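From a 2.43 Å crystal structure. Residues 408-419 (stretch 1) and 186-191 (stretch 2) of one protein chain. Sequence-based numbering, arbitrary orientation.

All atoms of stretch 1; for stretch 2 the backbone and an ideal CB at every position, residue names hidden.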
ATOM      1  N   HIS A 408      -0.525  38.395  19.487  1.00 56.31           N
ATOM      2  CA  HIS A 408       0.646  39.100  18.997  1.00 57.93           C
ATOM      3  C   HIS A 408       0.579  39.408  17.502  1.00 57.26           C
ATOM      4  O   HIS A 408       0.099  38.609  16.721  1.00 59.99           O
ATOM      5  CB  HIS A 408       1.917  38.333  19.289  1.00 56.25           C
ATOM      6  CG  HIS A 408       2.042  37.885  20.715  1.00 58.64           C
ATOM      7  ND1 HIS A 408       1.455  38.554  21.766  1.00 58.09           N
ATOM      8  CD2 HIS A 408       2.672  36.816  21.251  1.00 64.38           C
ATOM      9  CE1 HIS A 408       1.723  37.920  22.888  1.00 64.28           C
ATOM     10  NE2 HIS A 408       2.447  36.858  22.603  1.00 61.65           N
ATOM     11  N   ARG A 409       1.082  40.586  17.117  1.00 61.03           N
ATOM     12  CA  ARG A 409       1.106  40.986  15.714  1.00 64.12           C
ATOM     13  C   ARG A 409       2.141  40.191  14.929  1.00 55.94           C
ATOM     14  O   ARG A 409       1.880  39.787  13.808  1.00 52.31           O
ATOM     15  CB  ARG A 409       1.353  42.478  15.570  1.00 65.34           C
ATOM     16  CG  ARG A 409       1.280  43.054  14.140  1.00 64.14           C
ATOM     17  CD  ARG A 409       2.391  44.041  13.790  1.00 60.70           C
ATOM     18  NE  ARG A 409       3.780  43.638  14.109  1.00 58.70           N
ATOM     19  CZ  ARG A 409       4.658  43.062  13.287  1.00 51.10           C
ATOM     20  NH1 ARG A 409       4.328  42.755  12.015  1.00 41.76           N
ATOM     21  NH2 ARG A 409       5.894  42.808  13.801  1.00 49.47           N
ATOM     22  N   GLU A 410       3.293  39.966  15.540  1.00 53.73           N
ATOM     23  CA  GLU A 410       4.362  39.138  14.966  1.00 58.59           C
ATOM     24  C   GLU A 410       3.788  37.796  14.466  1.00 60.08           C
ATOM     25  O   GLU A 410       4.040  37.393  13.332  1.00 70.71           O
ATOM     26  CB  GLU A 410       5.429  38.910  16.039  1.00 63.70           C
ATOM     27  CG  GLU A 410       6.735  38.332  15.649  1.00 79.99           C
ATOM     28  CD  GLU A 410       7.631  38.008  16.880  1.00 85.98           C
ATOM     29  OE1 GLU A 410       7.375  38.486  18.013  1.00 97.46           O
ATOM     30  OE2 GLU A 410       8.618  37.236  16.682  1.00 94.17           O
ATOM     31  N   THR A 411       2.972  37.165  15.294  1.00 50.51           N
ATOM     32  CA  THR A 411       2.386  35.878  14.967  1.00 45.92           C
ATOM     33  C   THR A 411       1.263  36.029  13.963  1.00 44.00           C
ATOM     34  O   THR A 411       1.158  35.239  13.027  1.00 43.13           O
ATOM     35  CB  THR A 411       1.892  35.178  16.259  1.00 43.73           C
ATOM     36  OG1 THR A 411       3.013  35.006  17.138  1.00 46.97           O
ATOM     37  CG2 THR A 411       1.255  33.849  15.976  1.00 40.75           C
ATOM     38  N   GLN A 412       0.418  37.038  14.152  1.00 44.43           N
ATOM     39  CA  GLN A 412      -0.709  37.260  13.230  1.00 50.83           C
ATOM     40  C   GLN A 412      -0.240  37.398  11.775  1.00 53.16           C
ATOM     41  O   GLN A 412      -0.934  36.980  10.860  1.00 48.30           O
ATOM     42  CB  GLN A 412      -1.492  38.508  13.638  1.00 53.48           C
ATOM     43  CG  GLN A 412      -2.338  38.323  14.894  1.00 52.64           C
ATOM     44  CD  GLN A 412      -2.714  39.633  15.572  1.00 54.60           C
ATOM     45  OE1 GLN A 412      -2.390  40.726  15.080  1.00 65.07           O
ATOM     46  NE2 GLN A 412      -3.339  39.529  16.711  1.00 51.44           N
ATOM     47  N   ALA A 413       0.945  37.989  11.573  1.00 48.04           N
ATOM     48  CA  ALA A 413       1.504  38.148  10.236  1.00 42.23           C
ATOM     49  C   ALA A 413       2.237  36.902   9.764  1.00 38.32           C
ATOM     50  O   ALA A 413       2.097  36.491   8.617  1.00 36.47           O
ATOM     51  CB  ALA A 413       2.439  39.341  10.193  1.00 42.41           C
ATOM     52  N   ARG A 414       3.034  36.320  10.643  1.00 40.43           N
ATOM     53  CA  ARG A 414       3.818  35.140  10.315  1.00 42.14           C
ATOM     54  C   ARG A 414       2.991  34.073   9.605  1.00 37.65           C
ATOM     55  O   ARG A 414       3.339  33.593   8.527  1.00 40.28           O
ATOM     56  CB  ARG A 414       4.401  34.555  11.590  1.00 44.81           C
ATOM     57  CG  ARG A 414       5.672  33.813  11.338  1.00 47.97           C
ATOM     58  CD  ARG A 414       6.037  32.978  12.527  1.00 54.22           C
ATOM     59  NE  ARG A 414       6.198  33.565  13.839  1.00 62.13           N
ATOM     60  CZ  ARG A 414       7.141  34.408  14.210  1.00 59.03           C
ATOM     61  NH1 ARG A 414       8.013  34.911  13.341  1.00 64.47           N
ATOM     62  NH2 ARG A 414       7.170  34.820  15.469  1.00 59.29           N
ATOM     63  N   VAL A 415       1.850  33.751  10.170  1.00 38.31           N
ATOM     64  CA  VAL A 415       1.066  32.635   9.655  1.00 35.37           C
ATOM     65  C   VAL A 415       0.423  32.936   8.305  1.00 33.80           C
ATOM     66  O   VAL A 415      -0.125  32.042   7.681  1.00 33.13           O
ATOM     67  CB  VAL A 415       0.019  32.153  10.667  1.00 32.54           C
ATOM     68  CG1 VAL A 415       0.686  31.802  11.976  1.00 32.65           C
ATOM     69  CG2 VAL A 415      -1.071  33.191  10.883  1.00 35.49           C
ATOM     70  N   ALA A 416       0.513  34.173   7.833  1.00 36.36           N
ATOM     71  CA  ALA A 416      -0.017  34.501   6.514  1.00 37.57           C
ATOM     72  C   ALA A 416       0.620  33.676   5.382  1.00 31.82           C
ATOM     73  O   ALA A 416      -0.019  33.433   4.375  1.00 28.73           O
ATOM     74  CB  ALA A 416       0.121  35.991   6.235  1.00 38.81           C
ATOM     75  N   MET A 417       1.855  33.243   5.568  1.00 31.43           N
ATOM     76  CA  MET A 417       2.500  32.383   4.601  1.00 38.92           C
ATOM     77  C   MET A 417       2.235  30.877   4.781  1.00 41.28           C
ATOM     78  O   MET A 417       2.674  30.094   3.949  1.00 45.77           O
ATOM     79  CB  MET A 417       4.009  32.617   4.601  1.00 43.50           C
ATOM     80  CG  MET A 417       4.675  32.425   3.232  1.00 41.92           C
ATOM     81  SD  MET A 417       6.461  32.578   3.419  1.00 47.55           S
ATOM     82  CE  MET A 417       6.640  34.310   3.272  1.00 47.99           C
ATOM     83  N   PHE A 418       1.515  30.469   5.826  1.00 38.25           N
ATOM     84  CA  PHE A 418       1.267  29.054   6.096  1.00 35.37           C
ATOM     85  C   PHE A 418       0.054  28.585   5.294  1.00 35.75           C
ATOM     86  O   PHE A 418      -1.023  29.158   5.400  1.00 41.99           O
ATOM     87  CB  PHE A 418       0.964  28.808   7.577  1.00 36.66           C
ATOM     88  CG  PHE A 418       2.093  29.101   8.536  1.00 35.56           C
ATOM     89  CD1 PHE A 418       3.304  29.636   8.135  1.00 33.69           C
ATOM     90  CD2 PHE A 418       1.910  28.838   9.883  1.00 35.50           C
ATOM     91  CE1 PHE A 418       4.313  29.888   9.054  1.00 33.03           C
ATOM     92  CE2 PHE A 418       2.909  29.100  10.810  1.00 36.31           C
ATOM     93  CZ  PHE A 418       4.117  29.624  10.388  1.00 34.44           C
ATOM     94  N   ARG A 419       0.202  27.515   4.534  1.00 34.80           N
ATOM     95  CA  ARG A 419      -0.903  27.031   3.742  1.00 36.76           C
ATOM     96  C   ARG A 419      -2.086  26.623   4.626  1.00 36.75           C
ATOM     97  O   ARG A 419      -1.924  25.851   5.560  1.00 36.91           O
ATOM     98  CB  ARG A 419      -0.490  25.834   2.883  1.00 37.25           C
ATOM     99  CG  ARG A 419      -1.624  25.277   2.020  1.00 34.43           C
ATOM    100  CD  ARG A 419      -1.084  24.302   1.012  1.00 34.08           C
ATOM    101  NE  ARG A 419      -2.154  23.592   0.300  1.00 38.86           N
ATOM    102  CZ  ARG A 419      -2.036  23.065  -0.912  1.00 35.30           C
ATOM    103  NH1 ARG A 419      -0.889  23.177  -1.574  1.00 40.81           N
ATOM    104  NH2 ARG A 419      -3.063  22.444  -1.466  1.00 34.11           N
ATOM    105  N   UNK A 186      12.662  47.765  10.223  1.00 52.92           N
ATOM    106  CA  UNK A 186      11.302  47.817   9.678  1.00 58.98           C
ATOM    107  C   UNK A 186      10.368  46.785  10.290  1.00 61.48           C
ATOM    108  O   UNK A 186       9.196  46.756   9.929  1.00 57.03           O
ATOM    109  CB  UNK A 186      11.345  47.619   8.161  1.00 58.98           C
ATOM    110  N   UNK A 187      10.870  45.942  11.205  1.00 68.76           N
ATOM    111  CA  UNK A 187      10.084  44.838  11.809  1.00 75.59           C
ATOM    112  C   UNK A 187       9.526  43.885  10.763  1.00 71.78           C
ATOM    113  O   UNK A 187       8.349  43.526  10.788  1.00 65.52           O
ATOM    114  CB  UNK A 187       8.930  45.402  12.641  1.00 75.59           C
ATOM    115  N   UNK A 188      10.370  43.487   9.821  1.00 71.14           N
ATOM    116  CA  UNK A 188       9.929  42.581   8.779  1.00 66.58           C
ATOM    117  C   UNK A 188       9.638  41.202   9.364  1.00 57.75           C
ATOM    118  O   UNK A 188      10.304  40.752  10.294  1.00 53.65           O
ATOM    119  CB  UNK A 188      10.980  42.485   7.672  1.00 66.58           C
ATOM    120  N   UNK A 189       8.622  40.554   8.813  1.00 51.01           N
ATOM    121  CA  UNK A 189       8.193  39.243   9.279  1.00 49.37           C
ATOM    122  C   UNK A 189       9.088  38.114   8.759  1.00 49.50           C
ATOM    123  O   UNK A 189       9.325  37.134   9.465  1.00 51.00           O
ATOM    124  CB  UNK A 189       6.745  38.993   8.854  1.00 49.37           C
ATOM    125  N   UNK A 190       9.582  38.255   7.526  1.00 52.54           N
ATOM    126  CA  UNK A 190      10.468  37.263   6.917  1.00 49.92           C
ATOM    127  C   UNK A 190      11.645  37.958   6.264  1.00 46.84           C
ATOM    128  O   UNK A 190      11.509  39.041   5.705  1.00 45.60           O
ATOM    129  CB  UNK A 190       9.716  36.411   5.893  1.00 49.92           C
ATOM    130  N   UNK A 191      12.795  37.307   6.322  1.00 44.49           N
ATOM    131  CA  UNK A 191      13.990  37.740   5.612  1.00 44.53           C
ATOM    132  C   UNK A 191      14.516  36.554   4.817  1.00 41.65           C
ATOM    133  O   UNK A 191      14.694  35.470   5.361  1.00 42.68           O
ATOM    134  CB  UNK A 191      15.051  38.278   6.574  1.00 44.53           C
TER

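After His408 at the N-cap, stretch 1 forms a helix from Arg409 and continues as a 3-10 segment at 415-417; stretch 2 passes alongside it, with position 189 nearest, its CA 6.1 Å from the CA of Arg414.

At position 186 the ideal CB has nothing of stretch 1 within 5.5 Å, so this contact sets no preference. The residue is Met186.

Position 187 has phi/psi of 57/46, a left-handed conformation in which glycine, asparagine and aspartate are the most comfortable. CA-to-CB points toward stretch 1, and the ideal CB lies 4.2 Å from Arg409 NH2, so an acidic or polar side chain would also meet a positive charge. The residue is Asp187, the first to leave helical angles in a Schellman motif. Its carboxylate adds electrostatic attraction rather than a salt bridge: Asp187 OD2 is 4.4 Å from Arg409 NH2 and well out of the guanidinium plane.

Position 188 directs its CB away from stretch 1, which therefore places no demand on it; Leu188 is found there, without contact.

Position 189 points toward the helix, its ideal CB 4.5 Å from Ala413 CB and 4.9 Å from Arg414 N. The small methyl of Ala413 leaves room for a short side chain, while the guanidinium of Arg409 reaches in beside it. Aspartate or asparagine would suit, the acid best matching the charge. The residue is Asp189. With chi1 at -53° (m), Asp189 OD1 comes to 3.1 Å from Arg409 NH1, in a hydrogen-bonded salt bridge at the edge of the guanidinium. The same Asp189 OD1 packs 3.5 Å from Ala413 CB.

Position 190 begins a strand, with extended angles of -134/145, and also points toward stretch 1. Its ideal CB is 4.6 Å from Met417 CE, and beyond lies the carbonyl of Arg414, an acceptor. A leucine, methionine or phenylalanine could pack against the methionine, but a long side chain with a terminal donor would use the carbonyl too. The residue is Tyr190, whose OH donates to Arg414 O at 2.8 Å, near the plane of its ring. Met417 covers one ring face: CE lies 3.9 Å and SD 4.2 Å from the Tyr190 ring centroid, giving CH-pi and sulfur-aromatic contacts.

Position 191 continues the strand beyond reach of stretch 1. Its extended backbone suits a beta-branched residue, and Val191 occupies it.

Stretch 2 (186-191) MDLDYV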
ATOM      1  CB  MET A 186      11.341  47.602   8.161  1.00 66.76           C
ATOM      2  CG  MET A 186      12.052  48.689   7.369  1.00 63.09           C
ATOM      3  SD  MET A 186      12.312  48.182   5.665  1.00 61.99           S
ATOM      4  CE  MET A 186      10.662  48.450   5.031  1.00 61.29           C
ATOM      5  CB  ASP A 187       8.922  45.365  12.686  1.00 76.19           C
ATOM      6  CG  ASP A 187       9.380  45.850  14.027  1.00 84.19           C
ATOM      7  OD1 ASP A 187      10.601  45.749  14.394  1.00 87.00           O
ATOM      8  OD2 ASP A 187       8.465  46.307  14.737  1.00 87.14           O
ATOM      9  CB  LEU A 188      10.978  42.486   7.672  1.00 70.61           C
ATOM     10  CG  LEU A 188      11.264  43.760   6.870  1.00 62.79           C
ATOM     11  CD1 LEU A 188      12.164  43.437   5.701  1.00 60.40           C
ATOM     12  CD2 LEU A 188       9.981  44.426   6.384  1.00 58.94           C
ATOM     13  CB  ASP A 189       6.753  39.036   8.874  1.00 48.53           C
ATOM     14  CG  ASP A 189       5.869  40.175   9.339  1.00 46.04           C
ATOM     15  OD1 ASP A 189       5.735  40.368  10.554  1.00 46.34           O
ATOM     16  OD2 ASP A 189       5.368  40.925   8.501  1.00 47.64           O
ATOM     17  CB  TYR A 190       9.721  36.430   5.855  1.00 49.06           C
ATOM     18  CG  TYR A 190       8.717  35.465   6.416  1.00 46.86           C
ATOM     19  CD1 TYR A 190       9.115  34.241   6.937  1.00 45.24           C
ATOM     20  CD2 TYR A 190       7.369  35.776   6.432  1.00 47.07           C
ATOM     21  CE1 TYR A 190       8.187  33.359   7.453  1.00 43.69           C
ATOM     22  CE2 TYR A 190       6.436  34.892   6.947  1.00 40.65           C
ATOM     23  CZ  TYR A 190       6.851  33.689   7.428  1.00 40.73           C
ATOM     24  OH  TYR A 190       5.923  32.844   7.957  1.00 39.87           O
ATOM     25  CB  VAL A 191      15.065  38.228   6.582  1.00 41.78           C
ATOM     26  CG1 VAL A 191      16.391  38.468   5.876  1.00 42.71           C
ATOM     27  CG2 VAL A 191      14.598  39.511   7.237  1.00 46.00           C
TER
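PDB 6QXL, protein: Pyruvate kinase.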